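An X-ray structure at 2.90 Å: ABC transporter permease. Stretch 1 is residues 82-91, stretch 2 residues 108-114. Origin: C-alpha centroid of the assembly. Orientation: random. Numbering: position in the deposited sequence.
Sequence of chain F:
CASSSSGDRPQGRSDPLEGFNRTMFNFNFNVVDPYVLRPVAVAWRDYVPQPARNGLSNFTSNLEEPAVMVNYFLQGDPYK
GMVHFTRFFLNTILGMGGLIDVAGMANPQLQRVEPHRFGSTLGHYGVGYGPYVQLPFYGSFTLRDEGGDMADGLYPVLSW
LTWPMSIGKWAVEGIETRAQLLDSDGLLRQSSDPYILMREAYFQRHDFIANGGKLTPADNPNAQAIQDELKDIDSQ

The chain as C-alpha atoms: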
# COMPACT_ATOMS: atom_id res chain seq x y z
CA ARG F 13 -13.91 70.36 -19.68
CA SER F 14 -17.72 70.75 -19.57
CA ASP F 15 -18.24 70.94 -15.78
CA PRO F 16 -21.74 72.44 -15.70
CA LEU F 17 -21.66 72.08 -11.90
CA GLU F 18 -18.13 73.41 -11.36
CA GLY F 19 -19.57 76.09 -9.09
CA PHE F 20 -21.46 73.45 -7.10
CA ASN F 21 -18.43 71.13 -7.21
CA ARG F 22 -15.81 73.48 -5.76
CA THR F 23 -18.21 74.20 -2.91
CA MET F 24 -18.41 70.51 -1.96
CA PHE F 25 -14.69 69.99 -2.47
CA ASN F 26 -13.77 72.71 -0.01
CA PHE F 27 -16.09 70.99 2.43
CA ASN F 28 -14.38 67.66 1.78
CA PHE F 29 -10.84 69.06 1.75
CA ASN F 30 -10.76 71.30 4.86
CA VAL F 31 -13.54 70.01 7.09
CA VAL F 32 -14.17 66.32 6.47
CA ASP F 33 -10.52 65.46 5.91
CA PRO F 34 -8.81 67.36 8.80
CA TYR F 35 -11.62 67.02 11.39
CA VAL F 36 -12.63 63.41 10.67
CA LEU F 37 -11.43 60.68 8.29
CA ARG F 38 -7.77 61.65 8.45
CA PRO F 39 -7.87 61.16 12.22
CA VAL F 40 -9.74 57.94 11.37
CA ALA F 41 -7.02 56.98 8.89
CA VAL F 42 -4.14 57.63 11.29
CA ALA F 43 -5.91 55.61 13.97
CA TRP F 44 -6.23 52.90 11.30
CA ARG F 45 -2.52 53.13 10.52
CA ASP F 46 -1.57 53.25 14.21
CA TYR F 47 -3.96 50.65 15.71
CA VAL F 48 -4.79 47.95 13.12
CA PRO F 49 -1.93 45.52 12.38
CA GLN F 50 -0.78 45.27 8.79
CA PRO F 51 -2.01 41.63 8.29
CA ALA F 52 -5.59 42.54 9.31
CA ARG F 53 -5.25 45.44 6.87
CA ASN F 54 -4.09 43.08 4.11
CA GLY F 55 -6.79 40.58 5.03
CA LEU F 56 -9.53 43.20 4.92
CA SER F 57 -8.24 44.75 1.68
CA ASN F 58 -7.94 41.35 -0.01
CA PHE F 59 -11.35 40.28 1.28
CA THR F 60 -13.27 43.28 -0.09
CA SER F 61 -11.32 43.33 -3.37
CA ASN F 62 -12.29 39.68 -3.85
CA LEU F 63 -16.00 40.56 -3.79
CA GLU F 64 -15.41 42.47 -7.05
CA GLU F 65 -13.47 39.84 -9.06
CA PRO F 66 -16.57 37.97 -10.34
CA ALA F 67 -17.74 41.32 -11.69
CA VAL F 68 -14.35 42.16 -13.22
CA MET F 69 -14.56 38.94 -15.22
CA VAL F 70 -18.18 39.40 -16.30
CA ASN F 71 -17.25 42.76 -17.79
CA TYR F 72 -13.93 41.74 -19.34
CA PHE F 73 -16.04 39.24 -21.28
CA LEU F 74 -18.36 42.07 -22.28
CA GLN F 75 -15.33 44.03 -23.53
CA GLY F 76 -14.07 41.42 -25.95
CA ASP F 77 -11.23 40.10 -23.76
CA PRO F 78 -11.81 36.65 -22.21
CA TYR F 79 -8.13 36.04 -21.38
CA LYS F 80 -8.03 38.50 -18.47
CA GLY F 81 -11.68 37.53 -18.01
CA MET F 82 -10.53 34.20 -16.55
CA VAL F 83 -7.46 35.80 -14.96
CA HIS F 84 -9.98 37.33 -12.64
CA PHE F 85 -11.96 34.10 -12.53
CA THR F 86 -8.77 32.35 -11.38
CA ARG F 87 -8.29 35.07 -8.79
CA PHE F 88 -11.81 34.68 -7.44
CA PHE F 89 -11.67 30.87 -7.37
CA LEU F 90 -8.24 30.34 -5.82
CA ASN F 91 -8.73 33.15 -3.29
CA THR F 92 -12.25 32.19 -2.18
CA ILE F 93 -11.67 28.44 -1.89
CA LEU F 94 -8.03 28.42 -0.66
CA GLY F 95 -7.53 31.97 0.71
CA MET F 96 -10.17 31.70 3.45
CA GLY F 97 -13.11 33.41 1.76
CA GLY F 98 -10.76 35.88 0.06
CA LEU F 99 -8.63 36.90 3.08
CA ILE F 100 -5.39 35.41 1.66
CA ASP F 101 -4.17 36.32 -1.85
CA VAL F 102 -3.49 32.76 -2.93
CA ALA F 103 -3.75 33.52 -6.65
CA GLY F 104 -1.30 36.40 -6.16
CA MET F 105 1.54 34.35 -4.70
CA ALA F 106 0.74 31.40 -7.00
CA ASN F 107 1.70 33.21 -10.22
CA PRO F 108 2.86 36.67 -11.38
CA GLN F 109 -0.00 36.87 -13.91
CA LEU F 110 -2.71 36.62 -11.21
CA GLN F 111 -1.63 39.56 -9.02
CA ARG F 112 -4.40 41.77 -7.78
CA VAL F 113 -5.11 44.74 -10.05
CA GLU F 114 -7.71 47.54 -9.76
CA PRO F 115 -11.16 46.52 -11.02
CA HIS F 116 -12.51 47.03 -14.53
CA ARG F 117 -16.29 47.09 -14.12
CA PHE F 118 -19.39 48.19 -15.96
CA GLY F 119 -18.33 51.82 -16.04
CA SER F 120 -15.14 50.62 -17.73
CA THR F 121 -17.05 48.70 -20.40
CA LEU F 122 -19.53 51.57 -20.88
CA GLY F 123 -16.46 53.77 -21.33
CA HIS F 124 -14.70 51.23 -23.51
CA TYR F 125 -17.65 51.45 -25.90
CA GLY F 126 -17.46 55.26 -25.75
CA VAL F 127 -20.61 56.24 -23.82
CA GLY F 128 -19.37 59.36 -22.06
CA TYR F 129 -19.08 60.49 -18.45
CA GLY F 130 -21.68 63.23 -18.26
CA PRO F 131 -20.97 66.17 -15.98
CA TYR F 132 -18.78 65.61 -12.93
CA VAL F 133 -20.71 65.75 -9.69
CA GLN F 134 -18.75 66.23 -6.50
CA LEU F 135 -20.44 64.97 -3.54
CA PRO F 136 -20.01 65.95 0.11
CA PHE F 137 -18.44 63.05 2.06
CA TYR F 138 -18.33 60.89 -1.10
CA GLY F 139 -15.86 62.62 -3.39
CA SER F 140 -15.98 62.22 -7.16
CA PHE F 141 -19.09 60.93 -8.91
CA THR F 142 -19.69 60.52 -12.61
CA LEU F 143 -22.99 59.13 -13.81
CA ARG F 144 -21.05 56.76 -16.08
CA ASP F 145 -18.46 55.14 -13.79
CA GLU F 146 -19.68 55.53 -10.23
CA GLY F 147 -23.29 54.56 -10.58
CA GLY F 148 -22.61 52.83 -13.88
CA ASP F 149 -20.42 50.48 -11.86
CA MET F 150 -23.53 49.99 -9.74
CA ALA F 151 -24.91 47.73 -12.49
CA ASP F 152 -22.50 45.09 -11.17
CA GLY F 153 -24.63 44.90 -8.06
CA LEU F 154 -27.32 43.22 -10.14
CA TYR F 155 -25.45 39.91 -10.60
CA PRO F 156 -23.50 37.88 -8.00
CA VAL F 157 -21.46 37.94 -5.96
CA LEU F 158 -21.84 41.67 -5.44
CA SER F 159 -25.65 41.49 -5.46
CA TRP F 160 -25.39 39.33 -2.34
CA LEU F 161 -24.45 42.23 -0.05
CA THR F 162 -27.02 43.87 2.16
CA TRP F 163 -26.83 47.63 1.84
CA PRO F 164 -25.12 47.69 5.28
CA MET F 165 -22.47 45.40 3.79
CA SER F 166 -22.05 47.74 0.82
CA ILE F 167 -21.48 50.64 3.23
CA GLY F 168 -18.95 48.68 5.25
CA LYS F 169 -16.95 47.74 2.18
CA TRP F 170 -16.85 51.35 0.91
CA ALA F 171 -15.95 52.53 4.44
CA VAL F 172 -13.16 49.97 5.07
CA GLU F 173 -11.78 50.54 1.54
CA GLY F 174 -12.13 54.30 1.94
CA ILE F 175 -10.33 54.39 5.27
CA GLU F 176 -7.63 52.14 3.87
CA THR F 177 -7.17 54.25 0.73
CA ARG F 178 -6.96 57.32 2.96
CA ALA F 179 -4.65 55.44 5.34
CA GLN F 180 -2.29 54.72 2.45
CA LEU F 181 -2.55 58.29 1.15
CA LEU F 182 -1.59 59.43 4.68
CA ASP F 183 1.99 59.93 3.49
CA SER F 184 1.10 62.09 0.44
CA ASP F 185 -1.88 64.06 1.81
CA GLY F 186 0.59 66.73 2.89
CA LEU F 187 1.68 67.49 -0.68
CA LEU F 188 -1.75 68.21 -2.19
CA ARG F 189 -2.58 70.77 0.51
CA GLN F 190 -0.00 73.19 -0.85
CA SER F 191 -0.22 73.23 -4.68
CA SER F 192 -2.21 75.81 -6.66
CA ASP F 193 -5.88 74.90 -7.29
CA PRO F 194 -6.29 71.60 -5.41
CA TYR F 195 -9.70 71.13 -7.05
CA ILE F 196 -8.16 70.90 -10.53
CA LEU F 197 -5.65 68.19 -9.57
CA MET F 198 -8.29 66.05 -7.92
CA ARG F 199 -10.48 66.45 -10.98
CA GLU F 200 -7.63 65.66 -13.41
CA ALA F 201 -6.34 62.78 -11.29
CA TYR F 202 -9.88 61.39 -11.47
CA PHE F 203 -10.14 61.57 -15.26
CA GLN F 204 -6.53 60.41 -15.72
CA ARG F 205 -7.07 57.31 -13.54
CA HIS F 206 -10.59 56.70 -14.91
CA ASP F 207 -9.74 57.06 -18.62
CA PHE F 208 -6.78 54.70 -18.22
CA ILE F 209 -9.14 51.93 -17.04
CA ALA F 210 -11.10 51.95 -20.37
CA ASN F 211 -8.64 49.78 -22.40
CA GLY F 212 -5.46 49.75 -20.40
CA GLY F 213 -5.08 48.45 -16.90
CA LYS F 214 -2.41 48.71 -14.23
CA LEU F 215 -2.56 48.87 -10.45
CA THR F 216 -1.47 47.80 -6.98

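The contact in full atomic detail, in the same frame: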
# COMPACT_ATOMS: atom_id res chain seq x y z
N MET F 82 -10.75 35.31 -17.48
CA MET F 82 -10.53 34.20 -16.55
C MET F 82 -9.32 34.41 -15.65
O MET F 82 -9.22 33.72 -14.64
CB MET F 82 -10.32 32.83 -17.24
CG MET F 82 -11.11 32.45 -18.44
SD MET F 82 -12.87 32.32 -18.08
CE MET F 82 -13.05 30.94 -16.94
N VAL F 83 -8.44 35.38 -15.96
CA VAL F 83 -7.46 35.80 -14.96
C VAL F 83 -8.17 36.22 -13.70
O VAL F 83 -7.77 35.87 -12.59
CB VAL F 83 -6.58 36.93 -15.52
CG1 VAL F 83 -5.85 37.63 -14.39
CG2 VAL F 83 -5.61 36.44 -16.55
N HIS F 84 -9.27 36.94 -13.84
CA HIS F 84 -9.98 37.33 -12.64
C HIS F 84 -10.93 36.24 -12.16
O HIS F 84 -11.20 36.16 -10.95
CB HIS F 84 -10.69 38.68 -12.87
CG HIS F 84 -9.73 39.82 -13.08
ND1 HIS F 84 -9.13 40.48 -12.04
CD2 HIS F 84 -9.26 40.39 -14.21
CE1 HIS F 84 -8.33 41.41 -12.51
NE2 HIS F 84 -8.39 41.39 -13.83
N PHE F 85 -11.32 35.32 -13.03
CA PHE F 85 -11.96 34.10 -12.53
C PHE F 85 -10.98 33.31 -11.66
O PHE F 85 -11.35 32.83 -10.57
CB PHE F 85 -12.47 33.23 -13.67
CG PHE F 85 -12.94 31.87 -13.20
CD1 PHE F 85 -12.05 30.80 -13.13
CD2 PHE F 85 -14.25 31.67 -12.79
CE1 PHE F 85 -12.46 29.58 -12.67
CE2 PHE F 85 -14.67 30.43 -12.33
CZ PHE F 85 -13.78 29.40 -12.27
N THR F 86 -9.75 33.12 -12.14
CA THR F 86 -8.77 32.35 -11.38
C THR F 86 -8.51 33.01 -10.04
O THR F 86 -8.40 32.34 -9.01
CB THR F 86 -7.46 32.21 -12.16
OG1 THR F 86 -7.72 31.68 -13.47
CG2 THR F 86 -6.49 31.29 -11.42
N ARG F 87 -8.46 34.34 -10.04
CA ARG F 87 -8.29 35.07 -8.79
C ARG F 87 -9.45 34.78 -7.84
O ARG F 87 -9.24 34.40 -6.69
CB ARG F 87 -8.15 36.57 -9.06
CG ARG F 87 -6.74 37.01 -9.38
CD ARG F 87 -6.57 38.48 -9.16
NE ARG F 87 -7.00 38.81 -7.81
CZ ARG F 87 -6.22 38.82 -6.74
NH1 ARG F 87 -4.93 38.52 -6.84
NH2 ARG F 87 -6.74 39.11 -5.57
N PHE F 88 -10.68 34.90 -8.33
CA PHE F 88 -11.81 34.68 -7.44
C PHE F 88 -11.82 33.25 -6.90
O PHE F 88 -12.07 33.03 -5.71
CB PHE F 88 -13.13 35.01 -8.13
CG PHE F 88 -14.31 34.74 -7.28
CD1 PHE F 88 -14.52 35.47 -6.13
CD2 PHE F 88 -15.19 33.72 -7.60
CE1 PHE F 88 -15.61 35.18 -5.31
CE2 PHE F 88 -16.26 33.43 -6.80
CZ PHE F 88 -16.48 34.17 -5.65
N PHE F 89 -11.48 32.27 -7.74
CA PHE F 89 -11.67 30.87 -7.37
C PHE F 89 -10.58 30.41 -6.40
O PHE F 89 -10.87 29.92 -5.31
CB PHE F 89 -11.72 30.04 -8.64
CG PHE F 89 -11.38 28.60 -8.46
CD1 PHE F 89 -12.14 27.78 -7.62
CD2 PHE F 89 -10.36 28.02 -9.21
CE1 PHE F 89 -11.84 26.44 -7.49
CE2 PHE F 89 -10.07 26.69 -9.10
CZ PHE F 89 -10.81 25.89 -8.24
N LEU F 90 -9.31 30.66 -6.75
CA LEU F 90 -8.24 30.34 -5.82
C LEU F 90 -8.40 31.07 -4.50
O LEU F 90 -8.30 30.44 -3.43
CB LEU F 90 -6.90 30.70 -6.46
CG LEU F 90 -6.60 30.01 -7.80
CD1 LEU F 90 -5.15 30.29 -8.20
CD2 LEU F 90 -6.85 28.51 -7.68
N ASN F 91 -8.73 32.37 -4.53
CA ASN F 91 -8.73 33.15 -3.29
C ASN F 91 -9.93 32.86 -2.41
O ASN F 91 -9.84 32.99 -1.19
CB ASN F 91 -8.70 34.64 -3.60
CG ASN F 91 -7.38 35.11 -4.16
OD1 ASN F 91 -7.27 36.22 -4.69
ND2 ASN F 91 -6.37 34.26 -4.07
N PRO F 108 2.82 35.24 -11.01
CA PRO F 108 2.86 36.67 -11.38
C PRO F 108 1.68 37.15 -12.22
O PRO F 108 1.31 38.33 -12.12
CB PRO F 108 4.18 36.79 -12.14
CG PRO F 108 5.04 35.66 -11.62
CD PRO F 108 4.17 34.65 -10.93
N GLN F 109 1.10 36.33 -13.11
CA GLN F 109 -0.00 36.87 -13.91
C GLN F 109 -1.35 36.90 -13.19
O GLN F 109 -2.34 37.29 -13.81
CB GLN F 109 -0.18 36.11 -15.23
CG GLN F 109 1.01 36.14 -16.19
CD GLN F 109 1.67 34.77 -16.30
OE1 GLN F 109 1.15 33.77 -15.80
NE2 GLN F 109 2.81 34.72 -16.97
N LEU F 110 -1.43 36.56 -11.91
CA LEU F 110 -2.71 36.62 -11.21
C LEU F 110 -2.69 37.63 -10.06
O LEU F 110 -3.58 37.61 -9.20
CB LEU F 110 -3.09 35.23 -10.67
CG LEU F 110 -3.06 34.13 -11.72
CD1 LEU F 110 -2.95 32.74 -11.09
CD2 LEU F 110 -4.23 34.22 -12.71
N GLN F 111 -1.70 38.52 -10.04
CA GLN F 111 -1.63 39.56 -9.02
C GLN F 111 -2.90 40.39 -9.02
O GLN F 111 -3.53 40.57 -10.05
CB GLN F 111 -0.45 40.48 -9.30
CG GLN F 111 0.74 39.68 -9.68
CD GLN F 111 1.89 39.79 -8.73
OE1 GLN F 111 2.15 40.85 -8.16
NE2 GLN F 111 2.59 38.69 -8.56
N ARG F 112 -3.24 40.92 -7.85
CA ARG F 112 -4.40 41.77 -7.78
C ARG F 112 -4.13 43.01 -8.61
O ARG F 112 -2.99 43.47 -8.71
CB ARG F 112 -4.70 42.20 -6.35
CG ARG F 112 -5.80 43.23 -6.31
CD ARG F 112 -5.70 44.20 -5.19
NE ARG F 112 -6.56 43.81 -4.10
CZ ARG F 112 -6.33 44.15 -2.85
NH1 ARG F 112 -5.28 44.89 -2.55
NH2 ARG F 112 -7.15 43.75 -1.90
N VAL F 113 -5.18 43.51 -9.27
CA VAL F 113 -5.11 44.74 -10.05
C VAL F 113 -6.44 45.47 -9.82
O VAL F 113 -7.38 44.89 -9.28
CB VAL F 113 -4.80 44.37 -11.53
CG1 VAL F 113 -6.05 43.96 -12.28
CG2 VAL F 113 -4.02 45.47 -12.21
N GLU F 114 -6.50 46.81 -10.16
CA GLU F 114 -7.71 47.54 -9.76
C GLU F 114 -8.85 47.22 -10.73
O GLU F 114 -8.62 47.05 -11.93
CB GLU F 114 -7.46 49.07 -9.65
CG GLU F 114 -8.75 49.84 -9.18
CD GLU F 114 -8.54 51.06 -8.27
OE1 GLU F 114 -7.47 51.18 -7.63
OE2 GLU F 114 -9.51 51.84 -8.08

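One hydrogen bond joins the helix of residues 82-91 to the segment 108-114. R87 NH1 donates to L110 O at 2.9 Å, and the N-H...O angle of 169° is nearly linear; the carbonyl oxygen lies at the guanidinium edge, near its plane, where an N-H can reach it. The CA-to-CB bond of R87 points sideways, but the end of its side chain comes nearer to the loop. Proximity alone is not evidence of bonding: R87 NH1 also lies 3.1 Å from R112 N, but both atoms are donors, so this is packing. R112 CA sits over one face of the same guanidinium.

The apolar contacts centre on L110, which has the largest covered area of any residue here, 101 Å². Its CD2 lies 4.1 Å from V83 CG1 and 3.8 Å from T86 CB, while its CD1 approaches L90 CD1 at 4.4 Å. These partners recur along the helix at steps of three and four residues, so they share one side of it. T86 OG1 is turned to its own helix, donating to M82 O at 2.8 Å.

Two van der Waals contacts complete the account. V83 CG1 is 3.6 Å from the backbone atom Q109 O, and H84 CE1 meets V113 CG1 at 3.4 Å, with the methyl at the imidazole edge, near the ring plane.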